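Local atomic coordinates of urocanate hydratase (Paenibacillus sp. Soil724D2, PDB entry 7NED), a protein that hydrates thiourocanate in bacterial ergothioneine breakdown, with NAD+ as its cofactor, and is related to the urocanases. Residues Q133-I136 against Q137-E141. Residues are numbered along the deposited sequence; the frame is centred on the assembly and turned at random.
Sequences QGVI and QGTYE. With URO ((2E)-3-(1H-imidazol-4-yl)acrylic acid), chain B.
Thr139 and Val135 meet one turn apart on the same helix, and the carbonyl of Val135 is where they join. Thr139 N donates to Val135 O at 3.2 Å. The hydroxyl of Thr139 also comes close: with OG1 turned beside its own backbone N (chi1 -54°), OG1 lies 3.1 Å from Val135 O, a possible second bond to the same oxygen, since the hydroxyl proton may turn to a different acceptor instead. Alongside it, CG2 of Val135 approaches Thr139 OG1 to 4.0 Å, the two short side chains crossing at a slant.

The next rung is tighter, Tyr140 N reaching Ile136 O at 2.9 Å. The side chain of Ile136 leads off from the helix on this buried face, packing on Leu174 and Ala175 of helix 172-178 and on Trp383 of helix 378-390. Tyr140 touches Leu178 and Leu386 of the same two helices, its ring meeting that of Trp383 at about 45° and its OH hydrogen-bonded to Asn382.

All this is the first two turns of helix 133-150, within the Rossmann-like domain, and its start faces the active site: Gly134 belongs to the urocanate pocket, its C 3.7 Å from the ligand carboxylate oxygen OAA. Having no side chain, Gly134 brings its backbone close beside that carboxylate.

The less tightly packed side, with the partly exposed Glu141, carries a bridging water. It donates to Gly134 O at 2.8 Å and accepts from Gly138 N at 2.9 Å, linking two backbone groups four residues apart that are too distant to bond directly. Further along, extended Gln137 gives its OE1 to Trp402 N, while its NE2 makes a weak bond of 3.4 Å to OE1 of Glu141.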
ATOM      1  N   GLN A 133      -3.162 -10.851  25.935  1.00 15.17           N
ATOM      2  CA  GLN A 133      -4.612 -10.746  25.888  1.00 18.85           C
ATOM      3  C   GLN A 133      -5.098 -10.370  24.491  1.00 19.68           C
ATOM      4  O   GLN A 133      -6.217 -10.719  24.091  1.00 18.35           O
ATOM      5  CB  GLN A 133      -5.092  -9.713  26.905  1.00 17.99           C
ATOM      6  CG  GLN A 133      -6.608  -9.699  26.949  1.00 13.78           C
ATOM      7  CD  GLN A 133      -7.194  -8.681  27.872  1.00 12.93           C
ATOM      8  OE1 GLN A 133      -8.398  -8.707  28.105  1.00 15.22           O
ATOM      9  NE2 GLN A 133      -6.365  -7.772  28.404  1.00 14.50           N
ATOM     10  N   GLY A 134      -4.267  -9.675  23.715  1.00 16.60           N
ATOM     11  CA  GLY A 134      -4.752  -9.199  22.428  1.00 17.64           C
ATOM     12  C   GLY A 134      -5.291 -10.314  21.558  1.00 18.58           C
ATOM     13  O   GLY A 134      -6.258 -10.111  20.808  1.00 17.82           O
ATOM     14  N   VAL A 135      -4.709 -11.515  21.667  1.00 17.53           N
ATOM     15  CA  VAL A 135      -5.096 -12.623  20.812  1.00 17.69           C
ATOM     16  C   VAL A 135      -5.945 -13.654  21.550  1.00 19.90           C
ATOM     17  O   VAL A 135      -6.421 -14.613  20.928  1.00 20.33           O
ATOM     18  CB  VAL A 135      -3.845 -13.294  20.189  1.00 19.12           C
ATOM     19  CG1 VAL A 135      -3.100 -14.148  21.229  1.00 21.25           C
ATOM     20  CG2 VAL A 135      -4.196 -14.121  18.957  1.00 28.07           C
ATOM     21  N   ILE A 136      -6.162 -13.499  22.852  1.00 16.57           N
ATOM     22  CA  ILE A 136      -6.727 -14.642  23.574  1.00 17.76           C
ATOM     23  C   ILE A 136      -8.190 -14.884  23.188  1.00 19.58           C
ATOM     24  O   ILE A 136      -8.613 -16.036  23.065  1.00 15.57           O
ATOM     25  CB  ILE A 136      -6.535 -14.508  25.097  1.00 19.08           C
ATOM     26  CG1 ILE A 136      -6.959 -15.808  25.778  1.00 17.49           C
ATOM     27  CG2 ILE A 136      -7.314 -13.355  25.669  1.00 17.93           C
ATOM     28  CD1 ILE A 136      -6.809 -15.730  27.269  1.00 19.26           C
ATOM     29  N   GLN A 137      -8.980 -13.835  22.928  1.00 16.51           N
ATOM     30  CA  GLN A 137     -10.380 -14.113  22.588  1.00 18.18           C
ATOM     31  C   GLN A 137     -10.499 -14.756  21.217  1.00 15.63           C
ATOM     32  O   GLN A 137     -11.366 -15.608  21.006  1.00 16.32           O
ATOM     33  CB  GLN A 137     -11.263 -12.858  22.605  1.00 16.57           C
ATOM     34  CG  GLN A 137     -12.726 -13.300  22.358  1.00 16.36           C
ATOM     35  CD  GLN A 137     -13.784 -12.194  22.498  1.00 19.17           C
ATOM     36  OE1 GLN A 137     -13.478 -11.036  22.736  1.00 18.51           O
ATOM     37  NE2 GLN A 137     -15.048 -12.573  22.322  1.00 16.06           N
ATOM     38  N   GLY A 138      -9.673 -14.330  20.264  1.00 14.88           N
ATOM     39  CA  GLY A 138      -9.654 -14.980  18.954  1.00 15.66           C
ATOM     40  C   GLY A 138      -9.398 -16.472  19.074  1.00 16.98           C
ATOM     41  O   GLY A 138     -10.107 -17.290  18.503  1.00 16.87           O
ATOM     42  N   THR A 139      -8.389 -16.839  19.843  1.00 14.20           N
ATOM     43  CA  THR A 139      -8.066 -18.255  19.990  1.00 14.91           C
ATOM     44  C   THR A 139      -9.193 -19.003  20.693  1.00 15.97           C
ATOM     45  O   THR A 139      -9.557 -20.126  20.316  1.00 17.01           O
ATOM     46  CB  THR A 139      -6.756 -18.376  20.778  1.00 17.03           C
ATOM     47  OG1 THR A 139      -5.757 -17.566  20.114  1.00 16.17           O
ATOM     48  CG2 THR A 139      -6.282 -19.829  20.846  1.00 13.96           C
ATOM     49  N   TYR A 140      -9.749 -18.398  21.728  1.00 14.40           N
ATOM     50  CA  TYR A 140     -10.882 -19.003  22.404  1.00 16.59           C
ATOM     51  C   TYR A 140     -12.061 -19.186  21.435  1.00 18.93           C
ATOM     52  O   TYR A 140     -12.709 -20.249  21.417  1.00 16.80           O
ATOM     53  CB  TYR A 140     -11.212 -18.140  23.621  1.00 14.44           C
ATOM     54  CG  TYR A 140     -12.517 -18.450  24.307  1.00 15.21           C
ATOM     55  CD1 TYR A 140     -13.654 -17.724  24.030  1.00 16.83           C
ATOM     56  CD2 TYR A 140     -12.602 -19.492  25.240  1.00 18.84           C
ATOM     57  CE1 TYR A 140     -14.862 -18.016  24.666  1.00 17.86           C
ATOM     58  CE2 TYR A 140     -13.793 -19.788  25.868  1.00 19.61           C
ATOM     59  CZ  TYR A 140     -14.913 -19.044  25.589  1.00 22.37           C
ATOM     60  OH  TYR A 140     -16.103 -19.326  26.208  1.00 20.73           O
ATOM     61  N   GLU A 141     -12.321 -18.187  20.584  1.00 16.91           N
ATOM     62  CA  GLU A 141     -13.389 -18.322  19.587  1.00 18.93           C
ATOM     63  C   GLU A 141     -13.060 -19.397  18.552  1.00 19.05           C
ATOM     64  O   GLU A 141     -13.964 -20.064  18.038  1.00 18.63           O
ATOM     65  CB  GLU A 141     -13.641 -16.984  18.869  1.00 20.03           C
ATOM     66  CG  GLU A 141     -14.318 -15.855  19.701  1.00 24.70           C
ATOM     67  CD  GLU A 141     -15.587 -16.293  20.461  1.00 33.62           C
ATOM     68  OE1 GLU A 141     -15.771 -15.849  21.644  1.00 32.13           O
ATOM     69  OE2 GLU A 141     -16.375 -17.082  19.878  1.00 36.26           O
TER
HETATM   70  OAA URO B 701      -3.037  -8.933  18.930  0.69 21.59           O
HETATM   71  CAI URO B 701      -1.906  -8.416  18.542  0.69 14.42           C
HETATM   72  OAB URO B 701      -1.422  -7.482  19.048  0.69 14.11           O
HETATM   73  CAC URO B 701      -1.204  -8.999  17.386  0.69 25.17           C
HETATM   74  CAD URO B 701      -1.717 -10.029  16.766  0.69 26.90           C
HETATM   75  CAJ URO B 701      -0.907 -10.457  15.687  0.69 25.48           C
HETATM   76  CAF URO B 701      -0.961 -11.642  15.016  0.69 28.08           C
HETATM   77  NAH URO B 701       0.100 -11.765  14.158  0.69 29.29           N
HETATM   78  CAE URO B 701       0.783 -10.653  14.309  0.69 24.87           C
HETATM   79  NAG URO B 701       0.219  -9.831  15.221  0.69 26.80           N
HETATM   80  O   HOH W   1      -8.344 -11.791  19.866  1.00 18.78           O